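Local coordinates for protein DnaJ homolog subfamily C member 3 (Mus musculus, PDB 3IEG) that acts as a co-chaperone in the unfolded protein response of the endoplasmic reticulum, binding misfolded proteins through its TPR domain, stimulating HSPA8/HSC70 ATPase activity and restraining GCN2 kinase, at residues R77-L82 with D92-V97; F70-L75 with E104-E109; L159-F164 with R171-D176; G85-A90 with E119-R124. All blocks are in the same frame, centred on the assembly; numbering follows the deposited sequence.

Contact 1 of 4, residues R77-L82 with D92-V97; sequences RGHLLL and DDFKKV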
loop_
_atom_site.group_PDB
_atom_site.type_symbol
_atom_site.label_atom_id
_atom_site.label_comp_id
_atom_site.label_asym_id
_atom_site.label_seq_id
_atom_site.Cartn_x
_atom_site.Cartn_y
_atom_site.Cartn_z
ATOM N N ARG A 77 -4.757 -20.617 21.490
ATOM C CA ARG A 77 -3.613 -19.708 21.372
ATOM C C ARG A 77 -2.639 -20.164 20.293
ATOM O O ARG A 77 -2.128 -19.343 19.529
ATOM C CB ARG A 77 -2.886 -19.534 22.703
ATOM C CG ARG A 77 -1.811 -18.472 22.622
ATOM C CD ARG A 77 -1.183 -18.169 23.955
ATOM N NE ARG A 77 -0.358 -19.276 24.398
ATOM C CZ ARG A 77 0.313 -19.273 25.532
ATOM N NH1 ARG A 77 0.256 -18.214 26.324
ATOM N NH2 ARG A 77 1.034 -20.325 25.870
ATOM N N GLY A 78 -2.395 -21.468 20.234
ATOM C CA GLY A 78 -1.598 -22.070 19.174
ATOM C C GLY A 78 -2.079 -21.693 17.786
ATOM O O GLY A 78 -1.276 -21.372 16.913
ATOM N N HIS A 79 -3.385 -21.723 17.572
ATOM C CA HIS A 79 -3.947 -21.284 16.296
ATOM C C HIS A 79 -3.578 -19.832 15.967
ATOM O O HIS A 79 -3.173 -19.537 14.839
ATOM C CB HIS A 79 -5.472 -21.457 16.260
ATOM C CG HIS A 79 -5.926 -22.880 16.333
ATOM N ND1 HIS A 79 -5.319 -23.893 15.622
ATOM C CD2 HIS A 79 -6.927 -23.460 17.034
ATOM C CE1 HIS A 79 -5.920 -25.038 15.890
ATOM N NE2 HIS A 79 -6.903 -24.802 16.740
ATOM N N LEU A 80 -3.716 -18.941 16.946
ATOM C CA LEU A 80 -3.495 -17.520 16.707
ATOM C C LEU A 80 -2.028 -17.264 16.449
ATOM O O LEU A 80 -1.701 -16.517 15.540
ATOM C CB LEU A 80 -4.022 -16.634 17.862
ATOM C CG LEU A 80 -5.512 -16.728 18.237
ATOM C CD1 LEU A 80 -5.873 -15.838 19.432
ATOM C CD2 LEU A 80 -6.378 -16.401 17.047
ATOM N N LEU A 81 -1.156 -17.897 17.234
ATOM C CA LEU A 81 0.301 -17.795 17.034
ATOM C C LEU A 81 0.740 -18.251 15.644
ATOM O O LEU A 81 1.510 -17.564 14.981
ATOM C CB LEU A 81 1.074 -18.577 18.109
ATOM C CG LEU A 81 0.926 -18.103 19.560
ATOM C CD1 LEU A 81 1.343 -19.179 20.572
ATOM C CD2 LEU A 81 1.668 -16.799 19.793
ATOM N N LEU A 82 0.252 -19.401 15.195
ATOM C CA LEU A 82 0.559 -19.852 13.843
ATOM C C LEU A 82 0.158 -18.808 12.796
ATOM O O LEU A 82 0.908 -18.546 11.865
ATOM C CB LEU A 82 -0.115 -21.193 13.556
ATOM C CG LEU A 82 0.025 -21.819 12.169
ATOM C CD1 LEU A 82 1.478 -21.965 11.735
ATOM C CD2 LEU A 82 -0.653 -23.165 12.175
ATOM N N ASP A 92 5.468 -24.921 20.179
ATOM C CA ASP A 92 5.570 -25.114 21.603
ATOM C C ASP A 92 4.185 -25.346 22.220
ATOM O O ASP A 92 4.005 -26.289 22.992
ATOM C CB ASP A 92 6.262 -23.926 22.245
ATOM C CG ASP A 92 6.644 -24.190 23.680
ATOM O OD1 ASP A 92 7.727 -24.769 23.904
ATOM O OD2 ASP A 92 5.865 -23.829 24.588
ATOM N N ASP A 93 3.212 -24.506 21.864
ATOM C CA ASP A 93 1.840 -24.650 22.359
ATOM C C ASP A 93 1.161 -25.938 21.904
ATOM O O ASP A 93 0.611 -26.665 22.732
ATOM C CB ASP A 93 0.979 -23.433 22.014
ATOM C CG ASP A 93 0.900 -22.436 23.149
ATOM O OD1 ASP A 93 1.478 -22.702 24.215
ATOM O OD2 ASP A 93 0.253 -21.384 22.993
ATOM N N PHE A 94 1.212 -26.229 20.608
ATOM C CA PHE A 94 0.651 -27.465 20.091
ATOM C C PHE A 94 1.299 -28.685 20.730
ATOM O O PHE A 94 0.610 -29.619 21.121
ATOM C CB PHE A 94 0.818 -27.552 18.582
ATOM C CG PHE A 94 0.073 -26.500 17.815
ATOM C CD1 PHE A 94 -1.309 -26.361 17.948
ATOM C CD2 PHE A 94 0.751 -25.670 16.921
ATOM C CE1 PHE A 94 -1.988 -25.394 17.239
ATOM C CE2 PHE A 94 0.068 -24.708 16.188
ATOM C CZ PHE A 94 -1.300 -24.571 16.344
ATOM N N LYS A 95 2.626 -28.682 20.836
ATOM C CA LYS A 95 3.331 -29.789 21.463
ATOM C C LYS A 95 2.887 -30.011 22.919
ATOM O O LYS A 95 2.683 -31.149 23.338
ATOM C CB LYS A 95 4.855 -29.598 21.368
ATOM C CG LYS A 95 5.473 -30.118 20.075
ATOM C CD LYS A 95 6.917 -29.636 19.862
ATOM C CE LYS A 95 7.469 -30.178 18.522
ATOM N NZ LYS A 95 8.444 -29.269 17.804
ATOM N N LYS A 96 2.737 -28.934 23.686
ATOM C CA LYS A 96 2.303 -29.055 25.080
ATOM C C LYS A 96 0.843 -29.535 25.223
ATOM O O LYS A 96 0.491 -30.194 26.211
ATOM C CB LYS A 96 2.512 -27.743 25.828
ATOM C CG LYS A 96 3.976 -27.414 26.126
ATOM C CD LYS A 96 4.093 -26.136 26.955
ATOM C CE LYS A 96 5.543 -25.790 27.281
ATOM N NZ LYS A 96 5.689 -24.404 27.846
ATOM N N VAL A 97 0.012 -29.191 24.237
ATOM C CA VAL A 97 -1.351 -29.684 24.131
ATOM C C VAL A 97 -1.342 -31.216 24.049
ATOM O O VAL A 97 -2.101 -31.886 24.765
ATOM C CB VAL A 97 -2.076 -29.064 22.895
ATOM C CG1 VAL A 97 -3.240 -29.930 22.432
ATOM C CG2 VAL A 97 -2.533 -27.631 23.181
#
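Asp-93 and Arg-77 meet across two antiparallel helices of TPR 3 in a salt bridge that illustrates side-on, two-nitrogen recognition of a carboxylate. The NE of Arg-77 reaches OD2 of Asp-93 at 2.6 Å, while NH2 of Arg-77 meets OD1 of Asp-93 at 2.9 Å; both oxygens use their syn lone pairs. The second bond is nearly straight, 169° at the hydrogen, and the guanidinium and carboxylate planes lie only 9° apart, so the two groups form an almost flat ring of contacts. The bend at chi3 (71°) puts NE where it can turn its N-H to the acid. On the same oxygen, CD1 of Leu-81 packs 3.5 Å from Asp-93 OD2, giving the largely buried carboxylate an apolar neighbour.

One residue on, Phe-94 lays its ring against the backbone of Gly-78. The CA of Gly-78 sits over one ring face, 4.2 Å from the centroid, in a CH-pi contact, and with no side chain there the aromatic ring can press against the main chain itself. The ring then runs out to His-79, whose imidazole lies oblique to it. ND1 of His-79 lies at the edge of the Phe-94 ring and is hydrogen-bonded to Gln-113, while NE2 bonds to Glu-109. One turn after Gly-78, CD2 of Leu-82 approaches CE2 of Phe-94 at 4.4 Å.

Helix 53-66 packs on Arg-77 through Leu-57, Thr-61 and Ile-64, whereas helix 104-132 brings Gln-113 and Leu-114 onto Phe-94, so the antiparallel pair 71-84 and 87-98 is held between the preceding and following helices.

Contact 2 of 4, residues F70-L75 with E104-E109; sequences FTAARL and EQEEKE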
loop_
_atom_site.group_PDB
_atom_site.type_symbol
_atom_site.label_atom_id
_atom_site.label_comp_id
_atom_site.label_asym_id
_atom_site.label_seq_id
_atom_site.Cartn_x
_atom_site.Cartn_y
_atom_site.Cartn_z
ATOM N N PHE A 70 -5.021 -26.531 31.121
ATOM C CA PHE A 70 -6.284 -26.234 30.428
ATOM C C PHE A 70 -6.106 -26.312 28.942
ATOM O O PHE A 70 -5.923 -25.304 28.266
ATOM C CB PHE A 70 -6.879 -24.886 30.818
ATOM C CG PHE A 70 -8.315 -24.721 30.395
ATOM C CD1 PHE A 70 -9.339 -24.912 31.297
ATOM C CD2 PHE A 70 -8.643 -24.385 29.087
ATOM C CE1 PHE A 70 -10.667 -24.761 30.907
ATOM C CE2 PHE A 70 -9.962 -24.236 28.690
ATOM C CZ PHE A 70 -10.975 -24.424 29.602
ATOM N N THR A 71 -6.180 -27.531 28.438
ATOM C CA THR A 71 -5.770 -27.797 27.081
ATOM C C THR A 71 -6.495 -26.984 25.986
ATOM O O THR A 71 -5.861 -26.510 25.053
ATOM C CB THR A 71 -5.629 -29.318 26.805
ATOM O OG1 THR A 71 -6.203 -29.654 25.533
ATOM C CG2 THR A 71 -6.260 -30.142 27.912
ATOM N N ALA A 72 -7.802 -26.789 26.129
ATOM C CA ALA A 72 -8.606 -26.075 25.118
ATOM C C ALA A 72 -8.135 -24.644 24.837
ATOM O O ALA A 72 -8.119 -24.214 23.695
ATOM C CB ALA A 72 -10.080 -26.085 25.495
ATOM N N ALA A 73 -7.743 -23.924 25.880
ATOM C CA ALA A 73 -7.288 -22.552 25.739
ATOM C C ALA A 73 -5.934 -22.477 25.058
ATOM O O ALA A 73 -5.682 -21.555 24.275
ATOM C CB ALA A 73 -7.238 -21.871 27.086
ATOM N N ARG A 74 -5.065 -23.437 25.359
ATOM C CA ARG A 74 -3.749 -23.485 24.750
ATOM C C ARG A 74 -3.862 -23.855 23.276
ATOM O O ARG A 74 -3.163 -23.290 22.438
ATOM C CB ARG A 74 -2.821 -24.439 25.500
ATOM C CG ARG A 74 -1.416 -24.470 24.930
ATOM C CD ARG A 74 -0.456 -25.341 25.711
ATOM N NE ARG A 74 0.302 -24.555 26.682
ATOM C CZ ARG A 74 0.296 -24.815 27.976
ATOM N NH1 ARG A 74 -0.405 -25.836 28.427
ATOM N NH2 ARG A 74 0.984 -24.072 28.817
ATOM N N LEU A 75 -4.758 -24.777 22.948
ATOM C CA LEU A 75 -4.964 -25.099 21.549
ATOM C C LEU A 75 -5.347 -23.841 20.768
ATOM O O LEU A 75 -4.794 -23.582 19.698
ATOM C CB LEU A 75 -6.005 -26.198 21.377
ATOM C CG LEU A 75 -6.352 -26.553 19.922
ATOM C CD1 LEU A 75 -5.154 -27.101 19.169
ATOM C CD2 LEU A 75 -7.504 -27.537 19.863
ATOM N N GLU A 104 -9.791 -36.340 22.084
ATOM C CA GLU A 104 -9.520 -36.852 20.751
ATOM C C GLU A 104 -9.463 -35.735 19.698
ATOM O O GLU A 104 -8.524 -35.669 18.910
ATOM C CB GLU A 104 -10.562 -37.900 20.379
ATOM C CG GLU A 104 -10.440 -38.384 18.960
ATOM C CD GLU A 104 -11.333 -39.556 18.667
ATOM O OE1 GLU A 104 -12.385 -39.698 19.340
ATOM O OE2 GLU A 104 -10.977 -40.334 17.756
ATOM N N GLN A 105 -10.467 -34.862 19.707
ATOM C CA GLN A 105 -10.571 -33.758 18.744
ATOM C C GLN A 105 -9.391 -32.788 18.842
ATOM O O GLN A 105 -8.801 -32.415 17.832
ATOM C CB GLN A 105 -11.898 -33.009 18.941
ATOM C CG GLN A 105 -12.090 -31.771 18.061
ATOM C CD GLN A 105 -11.921 -32.072 16.578
ATOM O OE1 GLN A 105 -12.193 -33.191 16.115
ATOM N NE2 GLN A 105 -11.458 -31.075 15.826
ATOM N N GLU A 106 -9.064 -32.394 20.069
ATOM C CA GLU A 106 -7.896 -31.579 20.352
ATOM C C GLU A 106 -6.584 -32.232 19.904
ATOM O O GLU A 106 -5.711 -31.559 19.360
ATOM C CB GLU A 106 -7.849 -31.225 21.836
ATOM C CG GLU A 106 -8.815 -30.134 22.190
ATOM C CD GLU A 106 -9.148 -30.065 23.656
ATOM O OE1 GLU A 106 -8.797 -30.981 24.426
ATOM O OE2 GLU A 106 -9.778 -29.070 24.038
ATOM N N GLU A 107 -6.453 -33.537 20.120
ATOM C CA GLU A 107 -5.268 -34.266 19.667
ATOM C C GLU A 107 -5.087 -34.193 18.139
ATOM O O GLU A 107 -3.993 -33.893 17.677
ATOM C CB GLU A 107 -5.269 -35.723 20.171
ATOM C CG GLU A 107 -3.992 -36.520 19.827
ATOM C CD GLU A 107 -4.023 -37.970 20.294
ATOM O OE1 GLU A 107 -5.011 -38.394 20.940
ATOM O OE2 GLU A 107 -3.045 -38.696 20.018
ATOM N N LYS A 108 -6.153 -34.444 17.373
ATOM C CA LYS A 108 -6.077 -34.400 15.902
ATOM C C LYS A 108 -5.771 -32.997 15.374
ATOM O O LYS A 108 -4.959 -32.847 14.459
ATOM C CB LYS A 108 -7.353 -34.957 15.229
ATOM C CG LYS A 108 -7.246 -35.028 13.674
ATOM C CD LYS A 108 -8.482 -35.614 12.958
ATOM C CE LYS A 108 -8.366 -37.145 12.758
ATOM N NZ LYS A 108 -8.777 -37.929 13.977
ATOM N N GLU A 109 -6.423 -31.988 15.955
ATOM C CA GLU A 109 -6.210 -30.573 15.600
ATOM C C GLU A 109 -4.745 -30.146 15.830
ATOM O O GLU A 109 -4.142 -29.513 14.963
ATOM C CB GLU A 109 -7.186 -29.669 16.375
ATOM C CG GLU A 109 -7.798 -28.532 15.562
ATOM C CD GLU A 109 -9.062 -27.913 16.206
ATOM O OE1 GLU A 109 -9.085 -26.673 16.391
ATOM O OE2 GLU A 109 -10.037 -28.650 16.512
#
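Thr-71, Ala-72 and Leu-75 meet Glu-106 where the first helix of TPR 3 runs beside the start of helix 104-132, a near-parallel packing of the kind by which tetratricopeptide repeats build their superhelix; the two short helical segments diverge by just 25°, their axes 10.9 Å apart.

Thr-71 comes first, its hydroxyl OG1 giving a weak hydrogen bond to OE1 of Glu-106 over 3.1 Å. That oxygen has a stronger partner in the backbone N of Ser-103, just before helix 104-132, so the carboxylate turns back to the beginning of its own helix while also reaching the neighbouring one. The other oxygen lies by the methyl of Ala-72, with CB of Ala-72 3.3 Å from OE2 of Glu-106.

One turn further on, Leu-75 supplies the apolar part. Its chi1 of 177° sets CG anti to the backbone N, and from there CD2 reaches the aliphatic stem of the acid, which is extended beyond CG: CD2 of Leu-75 is 3.7 Å from CG of Glu-106. The same methyl also borders Glu-109, whose chain crosses the leucine at about a right angle. Glu-109 OE1 accepts a bond from NE2 of His-79 and lies 3.9 Å from Leu-75 CD2.

Contact 3 of 4, residues L159-F164 with R171-D176; sequences LRAECF and RKAISD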
loop_
_atom_site.group_PDB
_atom_site.type_symbol
_atom_site.label_atom_id
_atom_site.label_comp_id
_atom_site.label_asym_id
_atom_site.label_seq_id
_atom_site.Cartn_x
_atom_site.Cartn_y
_atom_site.Cartn_z
ATOM N N LEU A 159 9.029 -8.100 4.335
ATOM C CA LEU A 159 10.126 -8.724 3.607
ATOM C C LEU A 159 9.776 -8.987 2.145
ATOM O O LEU A 159 10.606 -8.777 1.265
ATOM C CB LEU A 159 10.580 -10.020 4.276
ATOM C CG LEU A 159 11.770 -10.737 3.600
ATOM C CD1 LEU A 159 13.079 -10.012 3.871
ATOM C CD2 LEU A 159 11.870 -12.172 4.057
ATOM N N ARG A 160 8.553 -9.432 1.887
ATOM C CA ARG A 160 8.070 -9.584 0.520
ATOM C C ARG A 160 8.030 -8.233 -0.196
ATOM O O ARG A 160 8.313 -8.151 -1.389
ATOM C CB ARG A 160 6.683 -10.231 0.492
ATOM C CG ARG A 160 6.284 -10.770 -0.873
ATOM C CD ARG A 160 4.835 -10.471 -1.166
ATOM N NE ARG A 160 3.974 -11.637 -1.081
ATOM C CZ ARG A 160 2.690 -11.612 -0.736
ATOM N NH1 ARG A 160 2.091 -10.479 -0.398
ATOM N NH2 ARG A 160 2.009 -12.746 -0.701
ATOM N N ALA A 161 7.682 -7.180 0.537
ATOM C CA ALA A 161 7.676 -5.842 -0.023
ATOM C C ALA A 161 9.086 -5.439 -0.473
ATOM O O ALA A 161 9.264 -4.928 -1.582
ATOM C CB ALA A 161 7.103 -4.843 0.973
ATOM N N GLU A 162 10.083 -5.703 0.375
ATOM C CA GLU A 162 11.476 -5.490 0.019
ATOM C C GLU A 162 11.780 -6.193 -1.292
ATOM O O GLU A 162 12.477 -5.645 -2.147
ATOM C CB GLU A 162 12.409 -6.057 1.082
ATOM C CG GLU A 162 12.928 -5.099 2.133
ATOM C CD GLU A 162 13.277 -3.725 1.582
ATOM O OE1 GLU A 162 14.292 -3.563 0.852
ATOM O OE2 GLU A 162 12.516 -2.799 1.902
ATOM N N CYS A 163 11.269 -7.411 -1.456
ATOM C CA CYS A 163 11.545 -8.150 -2.685
ATOM C C CYS A 163 11.001 -7.380 -3.864
ATOM O O CYS A 163 11.660 -7.238 -4.887
ATOM C CB CYS A 163 10.925 -9.543 -2.649
ATOM S SG CYS A 163 11.770 -10.642 -1.560
ATOM N N PHE A 164 9.793 -6.866 -3.695
ATOM C CA PHE A 164 9.117 -6.188 -4.763
ATOM C C PHE A 164 9.829 -4.903 -5.130
ATOM O O PHE A 164 9.957 -4.612 -6.320
ATOM C CB PHE A 164 7.645 -5.936 -4.420
ATOM C CG PHE A 164 6.762 -7.143 -4.603
ATOM C CD1 PHE A 164 5.787 -7.458 -3.657
ATOM C CD2 PHE A 164 6.900 -7.970 -5.727
ATOM C CE1 PHE A 164 4.966 -8.582 -3.829
ATOM C CE2 PHE A 164 6.087 -9.086 -5.898
ATOM C CZ PHE A 164 5.124 -9.396 -4.949
ATOM N N ARG A 171 4.783 -0.432 -6.830
ATOM C CA ARG A 171 3.355 -0.426 -6.517
ATOM C C ARG A 171 2.924 -1.686 -5.777
ATOM O O ARG A 171 2.005 -1.649 -4.966
ATOM C CB ARG A 171 2.486 -0.219 -7.758
ATOM C CG ARG A 171 2.851 1.010 -8.567
ATOM C CD ARG A 171 1.642 1.625 -9.253
ATOM N NE ARG A 171 1.341 2.952 -8.711
ATOM C CZ ARG A 171 1.869 4.088 -9.163
ATOM N NH1 ARG A 171 2.729 4.072 -10.168
ATOM N NH2 ARG A 171 1.541 5.235 -8.604
ATOM N N LYS A 172 3.587 -2.799 -6.052
ATOM C CA LYS A 172 3.283 -4.028 -5.342
ATOM C C LYS A 172 3.793 -3.914 -3.914
ATOM O O LYS A 172 3.117 -4.319 -2.964
ATOM C CB LYS A 172 3.862 -5.245 -6.067
ATOM C CG LYS A 172 3.094 -5.619 -7.337
ATOM C CD LYS A 172 3.565 -6.944 -7.898
ATOM C CE LYS A 172 2.718 -7.343 -9.092
ATOM N NZ LYS A 172 2.987 -8.758 -9.530
ATOM N N ALA A 173 4.972 -3.320 -3.775
ATOM C CA ALA A 173 5.575 -3.077 -2.474
ATOM C C ALA A 173 4.713 -2.170 -1.598
ATOM O O ALA A 173 4.462 -2.498 -0.444
ATOM C CB ALA A 173 6.973 -2.512 -2.643
ATOM N N ILE A 174 4.242 -1.046 -2.143
ATOM C CA ILE A 174 3.338 -0.148 -1.398
ATOM C C ILE A 174 2.163 -0.932 -0.832
ATOM O O ILE A 174 1.774 -0.743 0.323
ATOM C CB ILE A 174 2.822 1.089 -2.236
ATOM C CG1 ILE A 174 2.003 0.659 -3.468
ATOM C CG2 ILE A 174 3.987 1.987 -2.702
ATOM C CD1 ILE A 174 0.422 0.698 -3.345
ATOM N N SER A 175 1.619 -1.832 -1.642
ATOM C CA SER A 175 0.444 -2.594 -1.260
ATOM C C SER A 175 0.715 -3.541 -0.093
ATOM O O SER A 175 -0.078 -3.631 0.840
ATOM C CB SER A 175 -0.082 -3.364 -2.462
ATOM O OG SER A 175 -0.937 -4.392 -2.028
ATOM N N ASP A 176 1.845 -4.235 -0.150
ATOM C CA ASP A 176 2.253 -5.106 0.942
ATOM C C ASP A 176 2.541 -4.339 2.213
ATOM O O ASP A 176 2.221 -4.806 3.299
ATOM C CB ASP A 176 3.484 -5.911 0.555
ATOM C CG ASP A 176 3.136 -7.241 -0.094
ATOM O OD1 ASP A 176 1.948 -7.663 -0.067
ATOM O OD2 ASP A 176 4.073 -7.865 -0.632
#
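Phe-164 and Lys-172 meet face-on: CB of Lys-172 lies over one face of the ring, offset toward the rim and 3.9 Å from the centroid, a CH-pi interaction made by the aliphatic root of a charged side chain. From there the lysine chain stays extended, and its CD passes CE2 of Phe-164 at 3.9 Å before NZ leads off the ring. Beside the ring, Phe-164 also packs its CB on CB of Ala-173, again at 3.9 Å.

At the centre the small side chains of Ala-161 and Ala-173 let the two backbones come close. These residues have the nearest CA atoms of the two segments, 4.3 Å apart, and CB of Ala-161 sits 3.8 Å from CB of Asp-176.

Polar pairing closes the other end. NH1 of Arg-160 reaches OD1 of Asp-176 at 2.8 Å as a salt bridge, though the hydrogen bond is weak, bent to 130°; the placement of the second carboxylate oxygen is doubtful. NH2 of Arg-160 has a second salt bridge, to Asp-144 of helix 136-149, consistent with a fixed guanidinium. Asp-176 has a further, long and weak ion pair with Arg-157, and Leu-197 of helix 188-201 covers Ala-173.

With axes 7.9 Å apart and directions 168° from parallel, this is the antiparallel helix pair of a tetratricopeptide repeat, TPR 5.

Contact 4 of 4, residues G85-A90 with E119-R124; sequences GKLDEA and EMQRLR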
loop_
_atom_site.group_PDB
_atom_site.type_symbol
_atom_site.label_atom_id
_atom_site.label_comp_id
_atom_site.label_asym_id
_atom_site.label_seq_id
_atom_site.Cartn_x
_atom_site.Cartn_y
_atom_site.Cartn_z
ATOM N N GLY A 85 2.514 -16.065 12.550
ATOM C CA GLY A 85 3.836 -16.497 12.092
ATOM C C GLY A 85 4.850 -16.648 13.217
ATOM O O GLY A 85 6.060 -16.702 12.969
ATOM N N LYS A 86 4.363 -16.695 14.458
ATOM C CA LYS A 86 5.209 -17.018 15.602
ATOM C C LYS A 86 5.352 -18.535 15.666
ATOM O O LYS A 86 4.728 -19.192 16.486
ATOM C CB LYS A 86 4.625 -16.440 16.897
ATOM C CG LYS A 86 4.703 -14.904 16.989
ATOM C CD LYS A 86 3.893 -14.367 18.159
ATOM C CE LYS A 86 4.312 -12.971 18.603
ATOM N NZ LYS A 86 4.066 -12.024 17.513
ATOM N N LEU A 87 6.174 -19.080 14.777
ATOM C CA LEU A 87 6.219 -20.520 14.548
ATOM C C LEU A 87 6.765 -21.321 15.718
ATOM O O LEU A 87 6.218 -22.358 16.068
ATOM C CB LEU A 87 6.978 -20.855 13.262
ATOM C CG LEU A 87 6.429 -20.214 11.982
ATOM C CD1 LEU A 87 7.282 -20.629 10.820
ATOM C CD2 LEU A 87 4.962 -20.550 11.716
ATOM N N ASP A 88 7.829 -20.837 16.335
ATOM C CA ASP A 88 8.393 -21.514 17.493
ATOM C C ASP A 88 7.421 -21.596 18.663
ATOM O O ASP A 88 7.292 -22.651 19.292
ATOM C CB ASP A 88 9.705 -20.849 17.910
ATOM C CG ASP A 88 10.808 -21.055 16.880
ATOM O OD1 ASP A 88 10.620 -21.880 15.957
ATOM O OD2 ASP A 88 11.860 -20.393 16.986
ATOM N N GLU A 89 6.737 -20.495 18.946
ATOM C CA GLU A 89 5.767 -20.453 20.031
ATOM C C GLU A 89 4.504 -21.245 19.718
ATOM O O GLU A 89 3.864 -21.778 20.621
ATOM C CB GLU A 89 5.386 -19.016 20.348
ATOM C CG GLU A 89 6.500 -18.210 20.928
ATOM C CD GLU A 89 6.412 -16.784 20.495
ATOM O OE1 GLU A 89 7.193 -16.404 19.590
ATOM O OE2 GLU A 89 5.545 -16.051 21.032
ATOM N N ALA A 90 4.144 -21.311 18.444
ATOM C CA ALA A 90 3.007 -22.111 18.027
ATOM C C ALA A 90 3.276 -23.591 18.299
ATOM O O ALA A 90 2.501 -24.254 19.001
ATOM C CB ALA A 90 2.696 -21.879 16.557
ATOM N N GLU A 119 5.979 -27.253 8.062
ATOM C CA GLU A 119 6.035 -26.783 6.686
ATOM C C GLU A 119 6.447 -25.303 6.620
ATOM O O GLU A 119 7.373 -24.940 5.898
ATOM C CB GLU A 119 4.676 -26.895 6.043
ATOM C CG GLU A 119 4.399 -28.146 5.304
ATOM C CD GLU A 119 2.988 -28.130 4.727
ATOM O OE1 GLU A 119 2.185 -29.027 5.094
ATOM O OE2 GLU A 119 2.679 -27.204 3.928
HETATM N N MSE A 120 5.739 -24.464 7.376
HETATM C CA MSE A 120 6.004 -23.024 7.444
HETATM C C MSE A 120 7.417 -22.734 7.908
HETATM O O MSE A 120 8.069 -21.818 7.402
HETATM C CB MSE A 120 5.008 -22.323 8.380
HETATM C CG MSE A 120 3.570 -22.567 8.021
HETATM SE SE MSE A 120 3.201 -22.053 6.179
HETATM C CE MSE A 120 2.923 -20.204 6.588
ATOM N N GLN A 121 7.872 -23.527 8.873
ATOM C CA GLN A 121 9.177 -23.372 9.490
ATOM C C GLN A 121 10.291 -23.637 8.458
ATOM O O GLN A 121 11.321 -22.966 8.448
ATOM C CB GLN A 121 9.273 -24.316 10.695
ATOM C CG GLN A 121 10.372 -23.983 11.673
ATOM C CD GLN A 121 9.998 -22.902 12.661
ATOM O OE1 GLN A 121 9.444 -23.189 13.721
ATOM N NE2 GLN A 121 10.334 -21.651 12.336
ATOM N N ARG A 122 10.043 -24.607 7.586
ATOM C CA ARG A 122 10.932 -24.985 6.502
ATOM C C ARG A 122 10.900 -23.933 5.395
ATOM O O ARG A 122 11.933 -23.588 4.829
ATOM C CB ARG A 122 10.487 -26.357 5.981
ATOM C CG ARG A 122 11.229 -26.916 4.780
ATOM C CD ARG A 122 10.543 -26.616 3.428
ATOM N NE ARG A 122 10.765 -27.692 2.453
ATOM C CZ ARG A 122 11.952 -28.050 1.948
ATOM N NH1 ARG A 122 13.075 -27.427 2.305
ATOM N NH2 ARG A 122 12.016 -29.052 1.076
ATOM N N LEU A 123 9.705 -23.433 5.091
ATOM C CA LEU A 123 9.513 -22.413 4.064
ATOM C C LEU A 123 10.118 -21.069 4.470
ATOM O O LEU A 123 10.588 -20.312 3.628
ATOM C CB LEU A 123 8.026 -22.238 3.749
ATOM C CG LEU A 123 7.329 -23.156 2.743
ATOM C CD1 LEU A 123 5.832 -22.903 2.779
ATOM C CD2 LEU A 123 7.873 -22.963 1.324
ATOM N N ARG A 124 10.094 -20.780 5.764
ATOM C CA ARG A 124 10.670 -19.553 6.284
ATOM C C ARG A 124 12.187 -19.530 6.044
ATOM O O ARG A 124 12.716 -18.544 5.554
ATOM C CB ARG A 124 10.333 -19.409 7.762
ATOM C CG ARG A 124 10.492 -18.041 8.273
ATOM C CD ARG A 124 9.990 -17.944 9.688
ATOM N NE ARG A 124 9.927 -16.544 10.098
ATOM C CZ ARG A 124 10.914 -15.922 10.723
ATOM N NH1 ARG A 124 12.015 -16.579 11.025
ATOM N NH2 ARG A 124 10.807 -14.651 11.031
HETATM O O HOH W 1 6.909 -16.702 10.214
#
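Arg-124 touches Leu-87 directly, yet the unusual feature is a water that links its helix to the turn just before Leu-87: the water donates to O of Gly-85 at 2.9 Å and accepts, weakly, from NE of Arg-124 at 3.0 Å. Gly-85, whose carbonyl oxygen takes this bond, ends helix 71-84 in a Schellman motif, with the positive phi (75°) that this turn requires.

Leu-87 carries most of the direct packing. Its CG, anti to the carbonyl carbon (chi1 -58°), points to helix 104-132, and both methyls meet Met-120: CD1 lies 3.7 Å and CD2 3.8 Å from CB of Met-120. CD1 also comes within 3.5 Å of the backbone N of Gln-121, and within 4.0 Å of CD of Arg-124, whose chain is extended from CG to NE. The chain of Met-120, modelled as selenomethionine, bends, and the selenium end turns from Leu-87; the side chain packs on Ile-146, Val-149 and Cys-150. The Gln-121 chain runs antiparallel alongside that of Leu-87, and Asp-88 lies beside the Gln-121 side chain.

Leu-87 thus joins the second helix of TPR 3 to the long helix that runs into TPR 4, the packing of consecutive repeats in a TPR superhelix.

Contacts 1, 2 and 4 form one connected region built from helices 71-84, 87-98 and 104-132, whereas contact 3 lies farther along the solenoid. Contacts 1 and 2 share helix 71-84 and have centres about 9 Å apart; contact 1 is nested within the loop that contact 2 closes. Contact 4 shares helix 87-98 with contact 1 (centres about 11 Å apart) and helix 104-132 with contact 2 (centres about 19 Å apart); along the chain its segments alternate with those of both. Contact 3, in TPR 5, opens only after the others have closed, its centre about 21 Å from that of contact 4. Contacts 1 and 3 thus join helices within a repeat, while 2 and 4 bind TPR 3 to the long following helix.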